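Local coordinates for Cag38821 (Sulfolobus islandicus rod-shaped virus 1, PDB 2X48), which is of unknown function but has a helix-turn-helix fold behind a small beta hairpin and so probably binds DNA, at residues V10-E15 with H25-M30; V21-E26 with N39-S44. All coordinates share one frame; numbering follows the deposited sequence. Where two conformers were deposited one is given.

Overall arrangement
From the N terminus the chain forms a two-stranded antiparallel hairpin, strands 3-7 and 10-14, followed by three helices, 17-29, 34-41 and 45-52. Contact 1 closes a loop of nine residues, mostly helical, by joining the second strand to the C-terminal part of helix 17-29. Contact 2 closes a later loop of twelve residues, tying the middle of the same helix to the end of helix 34-41. Neither loop nests in the other: they cross, because 21-26 begins inside the first loop and shares H25 and E26 with 25-30. Helix 17-29 thus serves both hairpin and helical bundle, and the contact centres lie about 7 Å apart.

Contact 1 of 2, residues V10-E15 with H25-M30; sequences VRYYVE and HELAKM. With PO4 (phosphate ion), chain D.
A mixed contact, one hydrogen bond flanked by apolar groups, sits at the partly buried junction between hairpin and first helix, where Y12 of strand 10-14 meets E26 and L27 near the end of helix 17-29. The Y12 hydroxyl donates a hydrogen bond from OH to E26 OE2 over 3.0 Å. That oxygen lies in the plane of the tyrosine ring, at the edge between CE2 and OH, whereas OH meets it from above the carboxylate, about 40° out of plane; ring and carboxylate stand nearly perpendicular, at 88°. In this small protein, where a two-stranded hairpin precedes three helices, the tyrosine is the side chain of strand 10-14 that spans to this end of the helix. It leaves the strand toward the helix, and a chi1 of -52° sets CG anti to the carbonyl carbon, bringing OH to E26; V10 CG1 lies over one face of the ring. L27 CD2 approaches obliquely, 4.2 Å from Y12 CE1. L27 also packs on V7, Y32 and I37. Elsewhere on the strand, the R11 guanidinium lies beside a phosphate probably derived from the crystallisation liquor, in a pose whose details are doubtful.

Contact 2 of 2, residues V21-E26 with N39-S44; sequences VSVAHE and NALGVS
L41, the last helical residue of helix 34-41, meets V23 and A24 of helix 17-29 in a purely apolar, buried contact. Its two methyl groups divide the work. CD2 approaches the valine, 3.5 Å from V23 CG1 with V23 CB a little farther off, and CD1 rests against the alanine, 4.0 Å from A24 CB. The leucine and V23 side chains lie alongside one another, pointing opposite ways. V23 CG1 is the valine methyl opposite the backbone N (chi1 173°), and this turns it to the leucine; the other methyl, CG2, faces the hairpin, where it packs on Y12 and V14. The approach of the helices is close here, A24 CA and L41 CA being 7.9 Å apart, consistent with the small alanine side chain.

Here the second and third helices, 34-41 and 45-52, joined by a short turn, form what sequence and topology mark as a helix-turn-helix, and helix 17-29 packs against it. In DNA-binding members of that class the helix after the turn is usually the recognition helix, a role 45-52 may share. The turn starts at G42, where the chain leaves the helix with positive phi (77°), and ends at S44, the N-cap of helix 45-52, whose OG makes a weak hydrogen bond to K47 N. Around the contact, L41 and V43 both touch L20, V43 also packs on V48, and A24 meets Y51 and L52 of the third helix. Farther out, the backbone oxygen of L41 accepts a hydrogen bond from K3 NZ of the first strand, while H25 NE2 bonds to the carbonyl oxygen of Y51, linking the first helix to the third.

Contact 1 of 2, residues V10-E15 with H25-M30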
loop_
_atom_site.group_PDB
_atom_site.type_symbol
_atom_site.label_atom_id
_atom_site.label_comp_id
_atom_site.label_asym_id
_atom_site.label_seq_id
_atom_site.Cartn_x
_atom_site.Cartn_y
_atom_site.Cartn_z
ATOM N N VAL A 10 6.318 10.229 -4.799
ATOM C CA VAL A 10 7.028 9.100 -4.212
ATOM C C VAL A 10 6.776 7.848 -5.028
ATOM O O VAL A 10 5.654 7.615 -5.478
ATOM C CB VAL A 10 6.556 8.825 -2.770
ATOM C CG1 VAL A 10 7.514 7.872 -2.073
ATOM C CG2 VAL A 10 6.431 10.122 -1.983
ATOM N N ARG A 11 7.823 7.045 -5.218
ATOM C CA ARG A 11 7.692 5.725 -5.824
ATOM C C ARG A 11 8.237 4.656 -4.909
ATOM O O ARG A 11 9.395 4.713 -4.509
ATOM C CB ARG A 11 8.435 5.672 -7.130
ATOM C CG ARG A 11 7.983 6.744 -8.056
ATOM C CD ARG A 11 8.698 6.659 -9.355
ATOM N NE ARG A 11 9.056 7.977 -9.829
ATOM C CZ ARG A 11 9.809 8.193 -10.895
ATOM N NH1 ARG A 11 10.276 7.165 -11.612
ATOM N NH2 ARG A 11 10.080 9.444 -11.248
ATOM N N TYR A 12 7.398 3.680 -4.583
ATOM C CA TYR A 12 7.777 2.609 -3.672
ATOM C C TYR A 12 8.117 1.352 -4.469
ATOM O O TYR A 12 7.314 0.901 -5.282
ATOM C CB TYR A 12 6.633 2.326 -2.693
ATOM C CG TYR A 12 6.117 3.555 -1.969
ATOM C CD1 TYR A 12 5.132 4.369 -2.537
ATOM C CD2 TYR A 12 6.611 3.899 -0.715
ATOM C CE1 TYR A 12 4.658 5.503 -1.865
ATOM C CE2 TYR A 12 6.143 5.020 -0.036
ATOM C CZ TYR A 12 5.171 5.819 -0.614
ATOM O OH TYR A 12 4.732 6.932 0.063
ATOM N N TYR A 13 9.312 0.810 -4.245
ATOM C CA TYR A 13 9.753 -0.418 -4.909
ATOM C C TYR A 13 9.309 -1.614 -4.056
ATOM O O TYR A 13 9.785 -1.791 -2.928
ATOM C CB TYR A 13 11.277 -0.441 -5.086
ATOM C CG TYR A 13 11.845 0.577 -6.073
ATOM C CD1 TYR A 13 11.796 1.952 -5.815
ATOM C CD2 TYR A 13 12.475 0.161 -7.248
ATOM C CE1 TYR A 13 12.330 2.876 -6.714
ATOM C CE2 TYR A 13 13.013 1.083 -8.152
ATOM C CZ TYR A 13 12.933 2.436 -7.876
ATOM O OH TYR A 13 13.467 3.341 -8.768
ATOM N N VAL A 14 8.400 -2.421 -4.605
ATOM C CA VAL A 14 7.791 -3.558 -3.903
ATOM C C VAL A 14 8.366 -4.857 -4.440
ATOM O O VAL A 14 8.396 -5.074 -5.646
ATOM C CB VAL A 14 6.259 -3.565 -4.115
ATOM C CG1 VAL A 14 5.669 -4.936 -3.870
ATOM C CG2 VAL A 14 5.609 -2.525 -3.230
ATOM N N GLU A 15 8.817 -5.717 -3.540
ATOM C CA GLU A 15 9.464 -6.978 -3.910
ATOM C C GLU A 15 8.830 -8.196 -3.203
ATOM O O GLU A 15 9.171 -9.337 -3.500
ATOM C CB GLU A 15 10.947 -6.871 -3.536
ATOM C CG GLU A 15 11.923 -7.347 -4.588
ATOM C CD GLU A 15 13.340 -6.840 -4.346
ATOM O OE1 GLU A 15 13.503 -5.745 -3.762
ATOM O OE2 GLU A 15 14.297 -7.536 -4.757
ATOM N N HIS A 25 1.080 1.187 5.240
ATOM C CA HIS A 25 1.277 2.003 6.459
ATOM C C HIS A 25 1.604 3.455 6.135
ATOM O O HIS A 25 1.066 4.356 6.783
ATOM C CB HIS A 25 2.392 1.447 7.364
ATOM C CG HIS A 25 2.030 0.185 8.088
ATOM N ND1 HIS A 25 2.975 -0.616 8.698
ATOM C CD2 HIS A 25 0.834 -0.420 8.294
ATOM C CE1 HIS A 25 2.374 -1.652 9.257
ATOM N NE2 HIS A 25 1.076 -1.557 9.026
ATOM N N GLU A 26 2.486 3.681 5.160
ATOM C CA GLU A 26 2.853 5.052 4.764
ATOM C C GLU A 26 1.671 5.802 4.174
ATOM O O GLU A 26 1.462 6.978 4.463
ATOM C CB GLU A 26 4.019 5.088 3.763
ATOM C CG GLU A 26 5.408 5.201 4.408
ATOM C CD GLU A 26 6.396 6.077 3.625
ATOM O OE1 GLU A 26 7.611 5.899 3.860
ATOM O OE2 GLU A 26 5.984 6.940 2.798
ATOM N N LEU A 27 0.906 5.137 3.330
ATOM C CA LEU A 27 -0.172 5.823 2.632
ATOM C C LEU A 27 -1.290 6.193 3.614
ATOM O O LEU A 27 -1.899 7.264 3.505
ATOM C CB LEU A 27 -0.682 4.975 1.464
ATOM C CG LEU A 27 0.344 4.730 0.354
ATOM C CD1 LEU A 27 -0.193 3.715 -0.661
ATOM C CD2 LEU A 27 0.745 6.034 -0.351
ATOM N N ALA A 28 -1.541 5.322 4.581
ATOM C CA ALA A 28 -2.532 5.600 5.622
ATOM C C ALA A 28 -2.143 6.845 6.401
ATOM O O ALA A 28 -2.957 7.741 6.602
ATOM C CB ALA A 28 -2.665 4.398 6.573
ATOM N N LYS A 29 -0.893 6.890 6.841
ATOM C CA LYS A 29 -0.364 8.050 7.567
ATOM C C LYS A 29 -0.481 9.334 6.732
ATOM O O LYS A 29 -0.664 10.411 7.284
ATOM C CB LYS A 29 1.097 7.823 7.993
ATOM C CG LYS A 29 1.301 6.834 9.163
ATOM C CD LYS A 29 2.776 6.739 9.552
ATOM C CE LYS A 29 3.016 5.892 10.800
ATOM N NZ LYS A 29 3.150 4.433 10.492
ATOM N N MET A 30 -0.378 9.218 5.409
ATOM C CA MET A 30 -0.535 10.340 4.474
ATOM C C MET A 30 -2.008 10.655 4.215
ATOM O O MET A 30 -2.327 11.535 3.427
ATOM C CB MET A 30 0.132 10.019 3.129
ATOM C CG MET A 30 1.653 9.974 3.141
ATOM S SD MET A 30 2.304 9.733 1.473
ATOM C CE MET A 30 1.782 11.256 0.689
HETATM P P PO4 D . 9.627 8.831 -14.493
HETATM O O1 PO4 D . 9.170 7.734 -15.417
HETATM O O2 PO4 D . 10.992 8.431 -13.989
HETATM O O3 PO4 D . 9.722 10.172 -15.190
HETATM O O4 PO4 D . 8.609 8.941 -13.380
#

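Contact 2 of 2, residues V21-E26 with N39-S44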
loop_
_atom_site.group_PDB
_atom_site.type_symbol
_atom_site.label_atom_id
_atom_site.label_comp_id
_atom_site.label_asym_id
_atom_site.label_seq_id
_atom_site.Cartn_x
_atom_site.Cartn_y
_atom_site.Cartn_z
ATOM N N VAL A 21 2.833 -4.139 2.950
ATOM C CA VAL A 21 2.399 -3.686 4.277
ATOM C C VAL A 21 3.015 -2.323 4.587
ATOM O O VAL A 21 2.301 -1.389 4.950
ATOM C CB VAL A 21 2.763 -4.702 5.374
ATOM C CG1 VAL A 21 2.584 -4.084 6.762
ATOM C CG2 VAL A 21 1.913 -5.966 5.219
ATOM N N SER A 22 4.330 -2.206 4.398
ATOM C CA SER A 22 5.044 -0.959 4.651
ATOM C C SER A 22 4.483 0.219 3.863
ATOM O O SER A 22 4.301 1.299 4.422
ATOM C CB SER A 22 6.525 -1.119 4.350
ATOM O OG SER A 22 7.188 -1.756 5.422
ATOM N N VAL A 23 4.199 0.014 2.578
ATOM C CA VAL A 23 3.609 1.072 1.753
ATOM C C VAL A 23 2.202 1.419 2.249
ATOM O O VAL A 23 1.839 2.593 2.348
ATOM C CB VAL A 23 3.551 0.674 0.272
ATOM C CG1 VAL A 23 2.779 1.718 -0.545
ATOM C CG2 VAL A 23 4.961 0.518 -0.278
ATOM N N ALA A 24 1.424 0.394 2.581
ATOM C CA ALA A 24 0.089 0.580 3.118
ATOM C C ALA A 24 0.163 1.494 4.321
ATOM O O ALA A 24 -0.592 2.463 4.407
ATOM C CB ALA A 24 -0.524 -0.762 3.506
ATOM N N HIS A 25 1.080 1.187 5.240
ATOM C CA HIS A 25 1.277 2.003 6.459
ATOM C C HIS A 25 1.604 3.455 6.135
ATOM O O HIS A 25 1.066 4.356 6.783
ATOM C CB HIS A 25 2.392 1.447 7.364
ATOM C CG HIS A 25 2.030 0.185 8.088
ATOM N ND1 HIS A 25 2.975 -0.616 8.698
ATOM C CD2 HIS A 25 0.834 -0.420 8.294
ATOM C CE1 HIS A 25 2.374 -1.652 9.257
ATOM N NE2 HIS A 25 1.076 -1.557 9.026
ATOM N N GLU A 26 2.486 3.681 5.160
ATOM C CA GLU A 26 2.853 5.052 4.764
ATOM C C GLU A 26 1.671 5.802 4.174
ATOM O O GLU A 26 1.462 6.978 4.463
ATOM C CB GLU A 26 4.019 5.088 3.763
ATOM C CG GLU A 26 5.408 5.201 4.408
ATOM C CD GLU A 26 6.396 6.077 3.625
ATOM O OE1 GLU A 26 7.611 5.899 3.860
ATOM O OE2 GLU A 26 5.984 6.940 2.798
ATOM N N ASN A 39 -6.503 0.207 -4.350
ATOM C CA ASN A 39 -6.266 0.439 -5.771
ATOM C C ASN A 39 -4.804 0.718 -6.070
ATOM O O ASN A 39 -4.292 0.273 -7.094
ATOM C CB ASN A 39 -7.145 1.573 -6.311
ATOM C CG ASN A 39 -8.536 1.093 -6.677
ATOM O OD1 ASN A 39 -9.436 1.095 -5.835
ATOM N ND2 ASN A 39 -8.712 0.640 -7.926
ATOM N N ALA A 40 -4.136 1.449 -5.183
ATOM C CA ALA A 40 -2.733 1.803 -5.389
ATOM C C ALA A 40 -1.810 0.576 -5.378
ATOM O O ALA A 40 -0.829 0.537 -6.124
ATOM C CB ALA A 40 -2.282 2.812 -4.345
ATOM N N LEU A 41 -2.147 -0.412 -4.546
ATOM C CA LEU A 41 -1.315 -1.601 -4.319
ATOM C C LEU A 41 -1.777 -2.842 -5.104
ATOM O O LEU A 41 -1.035 -3.826 -5.219
ATOM C CB LEU A 41 -1.290 -1.950 -2.820
ATOM C CG LEU A 41 -0.808 -0.899 -1.811
ATOM C CD1 LEU A 41 -0.706 -1.505 -0.428
ATOM C CD2 LEU A 41 0.519 -0.318 -2.217
ATOM N N GLY A 42 -2.999 -2.811 -5.625
ATOM C CA GLY A 42 -3.521 -3.931 -6.402
ATOM C C GLY A 42 -3.974 -5.098 -5.547
ATOM O O GLY A 42 -3.925 -6.255 -5.978
ATOM N N VAL A 43 -4.421 -4.784 -4.335
ATOM C CA VAL A 43 -5.011 -5.766 -3.431
ATOM C C VAL A 43 -6.446 -5.359 -3.085
ATOM O O VAL A 43 -6.946 -4.335 -3.561
ATOM C CB VAL A 43 -4.175 -5.927 -2.138
ATOM C CG1 VAL A 43 -2.768 -6.383 -2.478
ATOM C CG2 VAL A 43 -4.152 -4.630 -1.336
ATOM N N SER A 44 -7.108 -6.182 -2.277
ATOM C CA SER A 44 -8.472 -5.904 -1.836
ATOM C C SER A 44 -8.469 -5.011 -0.602
ATOM O O SER A 44 -7.450 -4.844 0.062
ATOM C CB SER A 44 -9.217 -7.204 -1.535
ATOM O OG SER A 44 -8.662 -7.862 -0.415
#